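Local coordinates for protein L-lysine 6-monooxygenase involved in desferrioxamine biosynthesis (Erwinia amylovora CFBP1430, PDB 5O8P) that hydroxylates an amino nitrogen, probably that of cadaverine, using FAD and NADPH in the biosynthesis of the siderophore desferrioxamine, at residues Y220-F231 with D296-E304; R260-Y271 with L386-P394. All coordinates share one frame; numbering follows the deposited sequence.

Interaction 1 (Y220-F231 with D296-E304); sequences YQLNWITRAPRF and DVNLFTHSE
Strands 221-225 and 297-300 run parallel, their axes 4.7 Å apart and 1° from collinear in direction, as the edge pair of the five-stranded parallel sheet in the Rossmann-like, probably NADPH-binding, part of the enzyme, with 297-300 outermost within the chain. Their backbone bonds include Trp224 N to Asn298 O and Phe300 N to Trp224 O. Past this pair of strands, Ser303 N reaches Thr226 O and His302 N reaches Ala228 O, carrying the pairing into the loop of Arg227, which binds NADP(+), absent from this chain. On one face, Asn298 ND2 donates a hydrogen bond to Asn223 OD1 at 2.8 Å, from above the carbonyl plane. Asn223 ND2 in turn holds Gln221 OE1, and Gln221 NE2 bonds Asp296 OD1 at 2.8 Å, nearly straight at 168°; Gln221 is extended, with CG anti to the backbone N (chi1 176°), bringing its amide to Asp296. On the other face Leu299 CG meets Trp224 CB at 4.2 Å, beneath helix 202-213. Thr301 CG2 meets Phe231 CE2, while Pro229 CA sits over one face of the His302 ring, 3.5 Å from its centroid. At the far end Arg227 NH1 lies 2.9 Å from Glu304 OE2, on that oxygen's anti lone pair.

Interaction 2 (R260-Y271 with L386-P394); sequences RDELNASQKNLY and LHTHGFVTP. With FAD (flavin-adenine dinucleotide), chain C.
Phe391, in the type I beta turn from Gly390 to Thr393, fits against the loop that follows helix 257-266, and so joins that loop to the segment ending at the FAD-contacting Pro394. Phe391 CB lies 3.5 Å from Tyr271 CD1. With chi1 at 85° CG stands between the backbone N and the carbonyl carbon, and the ring runs on under Leu270. CD2 meets Leu270 CB at 3.6 Å; CD1 lies near Gln267 OE1, whose amide is almost perpendicular to the ring; CE1 and CZ end beneath Leu270 CD1. That methyl makes a CH-pi contact, 3.8 Å from the ring centroid, while Val392 CG1 covers the opposite face and Trp248 meets the ring edge-to-face. Tyr271, another residue of the NADP(+) site, turns one ring face to Phe391 CA, and its CE2 touches Leu386 CD2 at 3.8 Å. Its hydroxyl bonds back to Asn264 O. On the helix itself, Asn264 ND2 makes a bent, weak bond to Leu386 O, and Arg260 lays a guanidinium face over Thr388 CG2. At the other end, Pro394 CG comes within 4.3 Å of Tyr271 CD2, and Pro394 O takes a weak hydrogen bond from the FAD ribityl hydroxyl O2' at 3.4 Å.

Overall arrangement
From the N terminus the chain builds much of the mixed sheet, then 177-178 and 194-198 of the parallel sheet, before strand 221-225. Helices 238-241, 246-253 and 257-266 lead to Tyr271, and helix 276-290 to 296-304, where interaction 1 closes a largely helical loop of 64 residues. The chain returns to the parallel sheet with 335-338 and to the mixed sheet with 379-381 before 386-394 closes interaction 2. The loops cross, since 260-271 lies inside the first and 386-394 outside it. Interaction 1 forms the edge of the parallel sheet within this chain; interaction 2 ties the helical segment between its strands to the FAD site. Their centres are 24 Å apart, and both touch the second subunit.

Interaction 1 (Y220-F231 with D296-E304)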
loop_
_atom_site.group_PDB
_atom_site.type_symbol
_atom_site.label_atom_id
_atom_site.label_comp_id
_atom_site.label_asym_id
_atom_site.label_seq_id
_atom_site.Cartn_x
_atom_site.Cartn_y
_atom_site.Cartn_z
ATOM N N TYR B 220 -23.167 17.469 16.672
ATOM C CA TYR B 220 -22.257 17.579 17.822
ATOM C C TYR B 220 -20.899 18.193 17.582
ATOM O O TYR B 220 -20.349 18.128 16.484
ATOM C CB TYR B 220 -22.102 16.261 18.612
ATOM C CG TYR B 220 -21.864 15.012 17.800
ATOM C CD1 TYR B 220 -20.590 14.680 17.343
ATOM C CD2 TYR B 220 -22.917 14.145 17.514
ATOM C CE1 TYR B 220 -20.387 13.529 16.598
ATOM C CE2 TYR B 220 -22.716 12.994 16.779
ATOM C CZ TYR B 220 -21.456 12.685 16.322
ATOM O OH TYR B 220 -21.293 11.543 15.586
ATOM N N GLN B 221 -20.395 18.823 18.638
ATOM C CA GLN B 221 -18.981 19.106 18.783
ATOM C C GLN B 221 -18.328 17.787 19.178
ATOM O O GLN B 221 -18.889 17.027 19.984
ATOM C CB GLN B 221 -18.740 20.166 19.861
ATOM C CG GLN B 221 -17.271 20.451 20.132
ATOM C CD GLN B 221 -17.071 21.626 21.064
ATOM O OE1 GLN B 221 -17.080 21.476 22.280
ATOM N NE2 GLN B 221 -16.866 22.800 20.493
ATOM N N LEU B 222 -17.158 17.514 18.611
ATOM C CA LEU B 222 -16.468 16.261 18.853
ATOM C C LEU B 222 -15.037 16.527 19.297
ATOM O O LEU B 222 -14.177 16.905 18.498
ATOM C CB LEU B 222 -16.514 15.397 17.602
ATOM C CG LEU B 222 -15.920 14.001 17.744
ATOM C CD1 LEU B 222 -16.615 13.241 18.867
ATOM C CD2 LEU B 222 -16.024 13.240 16.428
ATOM N N ASN B 223 -14.791 16.318 20.586
ATOM C CA ASN B 223 -13.500 16.614 21.187
ATOM C C ASN B 223 -12.737 15.343 21.515
ATOM O O ASN B 223 -13.326 14.268 21.620
ATOM C CB ASN B 223 -13.709 17.460 22.431
ATOM C CG ASN B 223 -14.475 18.734 22.129
ATOM O OD1 ASN B 223 -14.265 19.357 21.092
ATOM N ND2 ASN B 223 -15.369 19.112 23.013
ATOM N N TRP B 224 -11.418 15.473 21.618
ATOM C CA TRP B 224 -10.539 14.374 21.993
ATOM C C TRP B 224 -9.438 14.940 22.861
ATOM O O TRP B 224 -8.663 15.773 22.411
ATOM C CB TRP B 224 -9.931 13.734 20.753
ATOM C CG TRP B 224 -9.276 12.388 20.952
ATOM C CD1 TRP B 224 -9.034 11.740 22.132
ATOM C CD2 TRP B 224 -8.733 11.559 19.925
ATOM N NE1 TRP B 224 -8.430 10.542 21.896
ATOM C CE2 TRP B 224 -8.219 10.404 20.552
ATOM C CE3 TRP B 224 -8.635 11.678 18.536
ATOM C CZ2 TRP B 224 -7.611 9.365 19.838
ATOM C CZ3 TRP B 224 -8.026 10.653 17.816
ATOM C CH2 TRP B 224 -7.526 9.503 18.474
ATOM N N ILE B 225 -9.377 14.501 24.108
ATOM C CA ILE B 225 -8.362 14.972 25.044
ATOM C C ILE B 225 -7.598 13.756 25.499
ATOM O O ILE B 225 -8.201 12.744 25.771
ATOM C CB ILE B 225 -9.008 15.676 26.242
ATOM C CG1 ILE B 225 -9.774 16.910 25.748
ATOM C CG2 ILE B 225 -7.953 16.030 27.300
ATOM C CD1 ILE B 225 -10.571 17.624 26.821
ATOM N N THR B 226 -6.272 13.856 25.569
ATOM C CA THR B 226 -5.432 12.740 26.025
ATOM C C THR B 226 -4.294 13.221 26.916
ATOM O O THR B 226 -3.806 14.338 26.754
ATOM C CB THR B 226 -4.864 11.910 24.845
ATOM O OG1 THR B 226 -3.935 10.954 25.353
ATOM C CG2 THR B 226 -4.151 12.802 23.812
ATOM N N ARG B 227 -3.899 12.377 27.871
ATOM C CA ARG B 227 -2.711 12.639 28.694
ATOM C C ARG B 227 -1.429 12.384 27.895
ATOM O O ARG B 227 -0.390 12.991 28.176
ATOM C CB ARG B 227 -2.699 11.781 29.972
ATOM C CG ARG B 227 -1.614 12.181 30.971
ATOM C CD ARG B 227 -0.903 10.975 31.599
ATOM N NE ARG B 227 -1.789 10.262 32.513
ATOM C CZ ARG B 227 -1.943 10.534 33.816
ATOM N NH1 ARG B 227 -1.266 11.520 34.407
ATOM N NH2 ARG B 227 -2.792 9.807 34.539
ATOM N N ALA B 228 -1.511 11.490 26.906
ATOM C CA ALA B 228 -0.378 11.145 26.053
ATOM C C ALA B 228 0.225 12.383 25.395
ATOM O O ALA B 228 -0.503 13.321 25.058
ATOM C CB ALA B 228 -0.809 10.150 24.982
ATOM N N PRO B 229 1.559 12.385 25.201
ATOM C CA PRO B 229 2.229 13.538 24.571
ATOM C C PRO B 229 1.831 13.770 23.099
ATOM O O PRO B 229 1.823 14.905 22.638
ATOM C CB PRO B 229 3.721 13.179 24.700
ATOM C CG PRO B 229 3.745 11.686 24.741
ATOM C CD PRO B 229 2.520 11.304 25.516
ATOM N N ARG B 230 1.525 12.691 22.384
ATOM C CA ARG B 230 1.046 12.740 21.015
ATOM C C ARG B 230 -0.024 11.677 20.871
ATOM O O ARG B 230 -0.274 10.912 21.809
ATOM C CB ARG B 230 2.183 12.396 20.054
ATOM C CG ARG B 230 3.362 13.367 20.068
ATOM C CD ARG B 230 4.670 12.746 19.591
ATOM N NE ARG B 230 5.209 11.883 20.631
ATOM C CZ ARG B 230 5.422 10.569 20.532
ATOM N NH1 ARG B 230 5.170 9.907 19.401
ATOM N NH2 ARG B 230 5.885 9.905 21.591
ATOM N N PHE B 231 -0.659 11.627 19.701
ATOM C CA PHE B 231 -1.528 10.506 19.340
ATOM C C PHE B 231 -0.635 9.450 18.695
ATOM O O PHE B 231 -0.649 9.273 17.467
ATOM C CB PHE B 231 -2.668 10.963 18.414
ATOM C CG PHE B 231 -3.545 12.007 19.031
ATOM C CD1 PHE B 231 -4.612 11.654 19.842
ATOM C CD2 PHE B 231 -3.278 13.346 18.833
ATOM C CE1 PHE B 231 -5.404 12.621 20.431
ATOM C CE2 PHE B 231 -4.074 14.324 19.413
ATOM C CZ PHE B 231 -5.136 13.961 20.217
ATOM N N ASP B 296 -16.266 21.734 13.996
ATOM C CA ASP B 296 -16.344 21.970 15.417
ATOM C C ASP B 296 -15.727 20.771 16.144
ATOM O O ASP B 296 -16.425 19.880 16.631
ATOM C CB ASP B 296 -17.789 22.249 15.845
ATOM C CG ASP B 296 -17.878 22.922 17.211
ATOM O OD1 ASP B 296 -16.836 23.387 17.732
ATOM O OD2 ASP B 296 -19.003 22.990 17.750
ATOM N N VAL B 297 -14.396 20.772 16.189
ATOM C CA VAL B 297 -13.601 19.758 16.876
ATOM C C VAL B 297 -12.456 20.397 17.644
ATOM O O VAL B 297 -11.970 21.451 17.288
ATOM C CB VAL B 297 -13.030 18.687 15.911
ATOM C CG1 VAL B 297 -14.148 18.065 15.081
ATOM C CG2 VAL B 297 -11.946 19.256 15.004
ATOM N N ASN B 298 -12.045 19.747 18.720
ATOM C CA ASN B 298 -10.883 20.160 19.489
ATOM C C ASN B 298 -10.119 18.910 19.862
ATOM O O ASN B 298 -10.723 17.879 20.141
ATOM C CB ASN B 298 -11.312 20.911 20.742
ATOM C CG ASN B 298 -12.157 22.116 20.420
ATOM O OD1 ASN B 298 -11.653 23.142 19.956
ATOM N ND2 ASN B 298 -13.456 21.985 20.618
ATOM N N LEU B 299 -8.794 18.997 19.823
ATOM C CA LEU B 299 -7.929 17.876 20.121
ATOM C C LEU B 299 -6.807 18.397 20.992
ATOM O O LEU B 299 -6.025 19.217 20.536
ATOM C CB LEU B 299 -7.375 17.267 18.833
ATOM C CG LEU B 299 -8.380 16.507 17.953
ATOM C CD1 LEU B 299 -9.241 17.425 17.107
ATOM C CD2 LEU B 299 -7.659 15.527 17.041
ATOM N N PHE B 300 -6.749 17.948 22.243
ATOM C CA PHE B 300 -5.672 18.324 23.162
ATOM C C PHE B 300 -4.776 17.139 23.507
ATOM O O PHE B 300 -5.206 15.993 23.451
ATOM C CB PHE B 300 -6.268 18.905 24.432
ATOM C CG PHE B 300 -6.977 20.205 24.217
ATOM C CD1 PHE B 300 -8.325 20.229 23.875
ATOM C CD2 PHE B 300 -6.301 21.405 24.345
ATOM C CE1 PHE B 300 -8.994 21.425 23.676
ATOM C CE2 PHE B 300 -6.961 22.611 24.149
ATOM C CZ PHE B 300 -8.315 22.616 23.819
ATOM N N THR B 301 -3.527 17.430 23.854
ATOM C CA THR B 301 -2.545 16.407 24.233
ATOM C C THR B 301 -1.881 16.843 25.524
ATOM O O THR B 301 -2.189 17.913 26.038
ATOM C CB THR B 301 -1.482 16.225 23.134
ATOM O OG1 THR B 301 -1.067 17.509 22.659
ATOM C CG2 THR B 301 -2.040 15.411 21.974
ATOM N N HIS B 302 -1.002 16.004 26.071
ATOM C CA HIS B 302 -0.302 16.290 27.331
ATOM C C HIS B 302 -1.220 16.603 28.525
ATOM O O HIS B 302 -0.743 17.095 29.547
ATOM C CB HIS B 302 0.687 17.460 27.145
ATOM C CG HIS B 302 1.854 17.134 26.270
ATOM N ND1 HIS B 302 2.928 16.388 26.710
ATOM C CD2 HIS B 302 2.135 17.479 24.991
ATOM C CE1 HIS B 302 3.811 16.278 25.735
ATOM N NE2 HIS B 302 3.353 16.927 24.680
ATOM N N SER B 303 -2.511 16.288 28.424
ATOM C CA SER B 303 -3.515 16.835 29.341
ATOM C C SER B 303 -4.038 15.799 30.335
ATOM O O SER B 303 -4.780 14.891 29.963
ATOM C CB SER B 303 -4.670 17.428 28.544
ATOM O OG SER B 303 -4.280 18.661 27.981
ATOM N N GLU B 304 -3.635 15.943 31.596
ATOM C CA GLU B 304 -4.112 15.087 32.669
ATOM C C GLU B 304 -5.419 15.648 33.197
ATOM O O GLU B 304 -5.528 16.849 33.421
ATOM C CB GLU B 304 -3.100 15.029 33.815
ATOM C CG GLU B 304 -3.505 14.067 34.928
ATOM C CD GLU B 304 -2.719 14.270 36.207
ATOM O OE1 GLU B 304 -2.986 15.271 36.921
ATOM O OE2 GLU B 304 -1.859 13.413 36.509
#

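Interaction 2 (R260-Y271 with L386-P394)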
loop_
_atom_site.group_PDB
_atom_site.type_symbol
_atom_site.label_atom_id
_atom_site.label_comp_id
_atom_site.label_asym_id
_atom_site.label_seq_id
_atom_site.Cartn_x
_atom_site.Cartn_y
_atom_site.Cartn_z
ATOM N N ARG B 260 11.881 -3.022 35.148
ATOM C CA ARG B 260 10.751 -3.519 34.366
ATOM C C ARG B 260 9.562 -2.569 34.392
ATOM O O ARG B 260 8.909 -2.378 33.369
ATOM C CB ARG B 260 10.261 -4.857 34.887
ATOM C CG ARG B 260 11.283 -5.991 34.932
ATOM C CD ARG B 260 10.585 -7.335 34.717
ATOM N NE ARG B 260 10.866 -8.390 35.698
ATOM C CZ ARG B 260 10.405 -8.416 36.953
ATOM N NH1 ARG B 260 9.635 -7.442 37.452
ATOM N NH2 ARG B 260 10.731 -9.437 37.730
ATOM N N ASP B 261 9.272 -1.992 35.561
ATOM C CA ASP B 261 8.144 -1.063 35.719
ATOM C C ASP B 261 8.373 0.236 34.973
ATOM O O ASP B 261 7.436 0.759 34.379
ATOM C CB ASP B 261 7.823 -0.799 37.198
ATOM C CG ASP B 261 7.222 -2.031 37.898
ATOM O OD1 ASP B 261 6.533 -2.880 37.259
ATOM O OD2 ASP B 261 7.436 -2.155 39.121
ATOM N N GLU B 262 9.606 0.741 34.996
ATOM C CA GLU B 262 9.967 1.914 34.181
ATOM C C GLU B 262 9.909 1.614 32.675
ATOM O O GLU B 262 9.533 2.496 31.891
ATOM C CB GLU B 262 11.333 2.515 34.587
ATOM C CG GLU B 262 12.171 3.031 33.427
ATOM C CD GLU B 262 13.541 3.533 33.822
ATOM O OE1 GLU B 262 13.951 3.440 35.009
ATOM O OE2 GLU B 262 14.214 4.019 32.896
ATOM N N LEU B 263 10.282 0.393 32.272
ATOM C CA LEU B 263 10.116 -0.039 30.875
ATOM C C LEU B 263 8.649 -0.079 30.426
ATOM O O LEU B 263 8.343 0.283 29.320
ATOM C CB LEU B 263 10.764 -1.412 30.609
ATOM C CG LEU B 263 12.178 -1.376 30.021
ATOM C CD1 LEU B 263 12.144 -0.803 28.607
ATOM C CD2 LEU B 263 13.163 -0.602 30.881
ATOM N N ASN B 264 7.755 -0.544 31.284
ATOM C CA ASN B 264 6.336 -0.686 30.905
ATOM C C ASN B 264 5.611 0.659 30.716
ATOM O O ASN B 264 4.693 0.742 29.915
ATOM C CB ASN B 264 5.596 -1.621 31.875
ATOM C CG ASN B 264 5.944 -3.099 31.641
ATOM O OD1 ASN B 264 6.212 -3.539 30.503
ATOM N ND2 ASN B 264 5.963 -3.873 32.725
ATOM N N ALA B 265 6.032 1.693 31.443
ATOM C CA ALA B 265 5.560 3.060 31.232
ATOM C C ALA B 265 6.180 3.791 30.022
ATOM O O ALA B 265 5.520 4.659 29.445
ATOM C CB ALA B 265 5.698 3.899 32.502
ATOM N N SER B 266 7.415 3.460 29.641
ATOM C CA SER B 266 8.063 4.065 28.462
ATOM C C SER B 266 7.858 3.306 27.134
ATOM O O SER B 266 8.345 3.747 26.092
ATOM C CB SER B 266 9.568 4.276 28.737
ATOM O OG SER B 266 10.337 3.101 28.518
ATOM N N GLN B 267 7.203 2.146 27.185
ATOM C CA GLN B 267 7.037 1.270 26.005
ATOM C C GLN B 267 5.552 1.174 25.655
ATOM O O GLN B 267 5.088 0.147 25.155
ATOM C CB GLN B 267 7.617 -0.148 26.240
ATOM C CG GLN B 267 9.133 -0.264 26.222
ATOM C CD GLN B 267 9.631 -1.687 26.392
ATOM O OE1 GLN B 267 8.961 -2.545 26.981
ATOM N NE2 GLN B 267 10.838 -1.933 25.913
ATOM N N LYS B 268 4.818 2.267 25.836
ATOM C CA LYS B 268 3.393 2.290 25.496
ATOM C C LYS B 268 3.133 2.335 23.972
ATOM O O LYS B 268 2.079 1.879 23.541
ATOM C CB LYS B 268 2.693 3.447 26.219
ATOM C CG LYS B 268 2.726 3.280 27.730
ATOM C CD LYS B 268 2.098 4.464 28.439
ATOM C CE LYS B 268 1.888 4.201 29.918
ATOM N NZ LYS B 268 0.823 5.083 30.468
ATOM N N ASN B 269 4.075 2.854 23.172
ATOM C CA ASN B 269 3.971 2.701 21.695
ATOM C C ASN B 269 3.984 1.234 21.214
ATOM O O ASN B 269 3.468 0.941 20.137
ATOM C CB ASN B 269 4.928 3.608 20.867
ATOM C CG ASN B 269 6.356 3.628 21.372
ATOM O OD1 ASN B 269 6.740 2.889 22.276
ATOM N ND2 ASN B 269 7.155 4.505 20.785
ATOM N N LEU B 270 4.542 0.321 22.016
ATOM C CA LEU B 270 4.620 -1.093 21.648
ATOM C C LEU B 270 3.320 -1.890 21.876
ATOM O O LEU B 270 3.133 -2.941 21.256
ATOM C CB LEU B 270 5.795 -1.779 22.373
ATOM C CG LEU B 270 7.242 -1.267 22.182
ATOM C CD1 LEU B 270 8.243 -2.324 22.632
ATOM C CD2 LEU B 270 7.522 -0.805 20.756
ATOM N N TYR B 271 2.440 -1.412 22.758
ATOM C CA TYR B 271 1.156 -2.110 23.040
ATOM C C TYR B 271 -0.107 -1.231 23.182
ATOM O O TYR B 271 -1.188 -1.668 22.786
ATOM C CB TYR B 271 1.285 -3.092 24.227
ATOM C CG TYR B 271 1.492 -2.490 25.620
ATOM C CD1 TYR B 271 2.639 -1.748 25.924
ATOM C CD2 TYR B 271 0.572 -2.732 26.657
ATOM C CE1 TYR B 271 2.844 -1.223 27.186
ATOM C CE2 TYR B 271 0.774 -2.213 27.936
ATOM C CZ TYR B 271 1.915 -1.464 28.193
ATOM O OH TYR B 271 2.146 -0.935 29.443
ATOM N N LEU B 386 1.939 -8.454 33.061
ATOM C CA LEU B 386 2.505 -7.280 32.357
ATOM C C LEU B 386 3.710 -6.651 33.096
ATOM O O LEU B 386 4.682 -6.198 32.484
ATOM C CB LEU B 386 1.402 -6.217 32.157
ATOM C CG LEU B 386 1.665 -4.842 31.510
ATOM C CD1 LEU B 386 2.502 -4.919 30.239
ATOM C CD2 LEU B 386 0.341 -4.145 31.215
ATOM N N HIS B 387 3.635 -6.641 34.419
ATOM C CA HIS B 387 4.683 -6.058 35.269
ATOM C C HIS B 387 5.976 -6.878 35.347
ATOM O O HIS B 387 7.002 -6.351 35.746
ATOM C CB HIS B 387 4.117 -5.727 36.668
ATOM C CG HIS B 387 3.735 -6.924 37.479
ATOM N ND1 HIS B 387 2.526 -7.582 37.327
ATOM C CD2 HIS B 387 4.341 -7.498 38.539
ATOM C CE1 HIS B 387 2.451 -8.567 38.206
ATOM N NE2 HIS B 387 3.536 -8.534 38.955
ATOM N N THR B 388 5.922 -8.155 34.986
ATOM C CA THR B 388 7.089 -9.067 35.021
ATOM C C THR B 388 7.465 -9.740 33.680
ATOM O O THR B 388 8.583 -10.239 33.564
ATOM C CB THR B 388 6.822 -10.227 36.004
ATOM O OG1 THR B 388 5.602 -10.887 35.624
ATOM C CG2 THR B 388 6.734 -9.755 37.444
ATOM N N HIS B 389 6.546 -9.797 32.712
ATOM C CA HIS B 389 6.812 -10.340 31.367
ATOM C C HIS B 389 6.713 -9.311 30.236
ATOM O O HIS B 389 6.951 -9.652 29.078
ATOM C CB HIS B 389 5.863 -11.506 31.082
ATOM C CG HIS B 389 6.178 -12.730 31.871
ATOM N ND1 HIS B 389 6.583 -13.906 31.274
ATOM C CD2 HIS B 389 6.159 -12.965 33.204
ATOM C CE1 HIS B 389 6.790 -14.819 32.208
ATOM N NE2 HIS B 389 6.550 -14.273 33.388
ATOM N N GLY B 390 6.341 -8.079 30.568
ATOM C CA GLY B 390 6.484 -6.939 29.666
ATOM C C GLY B 390 5.288 -6.693 28.777
ATOM O O GLY B 390 4.240 -7.312 28.940
ATOM N N PHE B 391 5.481 -5.803 27.799
ATOM C CA PHE B 391 4.413 -5.341 26.885
ATOM C C PHE B 391 3.706 -6.429 26.038
ATOM O O PHE B 391 2.699 -6.124 25.380
ATOM C CB PHE B 391 5.001 -4.282 25.946
ATOM C CG PHE B 391 5.691 -4.861 24.740
ATOM C CD1 PHE B 391 7.021 -5.275 24.789
ATOM C CD2 PHE B 391 4.967 -5.062 23.570
ATOM C CE1 PHE B 391 7.623 -5.827 23.674
ATOM C CE2 PHE B 391 5.558 -5.625 22.456
ATOM C CZ PHE B 391 6.888 -5.994 22.505
ATOM N N VAL B 392 4.225 -7.664 26.029
ATOM C CA VAL B 392 3.686 -8.717 25.145
ATOM C C VAL B 392 2.484 -9.464 25.718
ATOM O O VAL B 392 1.923 -10.334 25.040
ATOM C CB VAL B 392 4.749 -9.769 24.771
ATOM C CG1 VAL B 392 5.917 -9.111 24.053
ATOM C CG2 VAL B 392 5.198 -10.527 26.012
ATOM N N THR B 393 2.067 -9.109 26.940
ATOM C CA THR B 393 1.127 -9.893 27.744
ATOM C C THR B 393 -0.331 -9.894 27.197
ATOM O O THR B 393 -0.905 -10.969 27.042
ATOM C CB THR B 393 1.215 -9.438 29.237
ATOM O OG1 THR B 393 2.520 -9.703 29.776
ATOM C CG2 THR B 393 0.223 -10.103 30.106
ATOM N N PRO B 394 -0.920 -8.713 26.868
ATOM C CA PRO B 394 -2.264 -8.716 26.264
ATOM C C PRO B 394 -2.352 -9.148 24.782
ATOM O O PRO B 394 -3.449 -9.168 24.227
ATOM C CB PRO B 394 -2.726 -7.249 26.405
ATOM C CG PRO B 394 -1.594 -6.474 26.996
ATOM C CD PRO B 394 -0.384 -7.342 26.971
HETATM P PA FAD C . -11.551 -11.579 29.020
HETATM O O1A FAD C . -12.580 -11.214 27.967
HETATM O O2A FAD C . -11.254 -10.603 30.133
HETATM O O5B FAD C . -12.056 -12.983 29.640
HETATM C C5B FAD C . -12.309 -13.165 31.029
HETATM C C4B FAD C . -13.522 -14.047 31.304
HETATM O O4B FAD C . -13.455 -14.534 32.653
HETATM C C3B FAD C . -14.838 -13.287 31.187
HETATM O O3B FAD C . -15.752 -14.064 30.402
HETATM C C2B FAD C . -15.291 -13.075 32.631
HETATM O O2B FAD C . -16.711 -13.046 32.803
HETATM C C1B FAD C . -14.694 -14.281 33.331
HETATM N N9A FAD C . -14.542 -14.176 34.808
HETATM C C8A FAD C . -13.965 -13.196 35.534
HETATM N N7A FAD C . -14.032 -13.489 36.864
HETATM C C5A FAD C . -14.660 -14.676 36.997
HETATM C C6A FAD C . -15.072 -15.578 38.108
HETATM N N6A FAD C . -14.817 -15.260 39.400
HETATM N N1A FAD C . -15.711 -16.735 37.790
HETATM C C2A FAD C . -15.981 -17.078 36.512
HETATM N N3A FAD C . -15.644 -16.304 35.463
HETATM C C4A FAD C . -14.993 -15.121 35.635
HETATM N N1 FAD C . -5.456 -7.818 21.672
HETATM C C2 FAD C . -4.951 -8.248 20.486
HETATM O O2 FAD C . -3.894 -8.918 20.503
HETATM N N3 FAD C . -5.554 -7.983 19.305
HETATM C C4 FAD C . -6.692 -7.269 19.231
HETATM O O4 FAD C . -7.225 -7.033 18.129
HETATM C C4X FAD C . -7.308 -6.763 20.483
HETATM N N5 FAD C . -8.451 -6.044 20.477
HETATM C C5X FAD C . -8.985 -5.594 21.637
HETATM C C6 FAD C . -10.164 -4.855 21.569
HETATM C C7 FAD C . -10.773 -4.361 22.720
HETATM C C7M FAD C . -12.048 -3.560 22.620
HETATM C C8 FAD C . -10.145 -4.633 24.046
HETATM C C8M FAD C . -10.782 -4.110 25.305
HETATM C C9 FAD C . -8.962 -5.369 24.125
HETATM C C9A FAD C . -8.336 -5.875 22.970
HETATM N N10 FAD C . -7.122 -6.642 23.000
HETATM C C10 FAD C . -6.598 -7.086 21.754
HETATM C "C1'" FAD C . -6.392 -6.994 24.249
HETATM C "C2'" FAD C . -6.780 -8.390 24.792
HETATM O "O2'" FAD C . -6.780 -9.363 23.727
HETATM C "C3'" FAD C . -8.138 -8.421 25.518
HETATM O "O3'" FAD C . -8.122 -7.537 26.650
HETATM C "C4'" FAD C . -8.540 -9.821 26.000
HETATM O "O4'" FAD C . -9.967 -9.901 26.095
HETATM C "C5'" FAD C . -7.938 -10.177 27.357
HETATM O "O5'" FAD C . -7.896 -11.599 27.489
HETATM P P FAD C . -8.684 -12.330 28.676
HETATM O O1P FAD C . -8.507 -13.824 28.504
HETATM O O2P FAD C . -8.180 -11.649 29.917
HETATM O O3P FAD C . -10.183 -11.905 28.200
#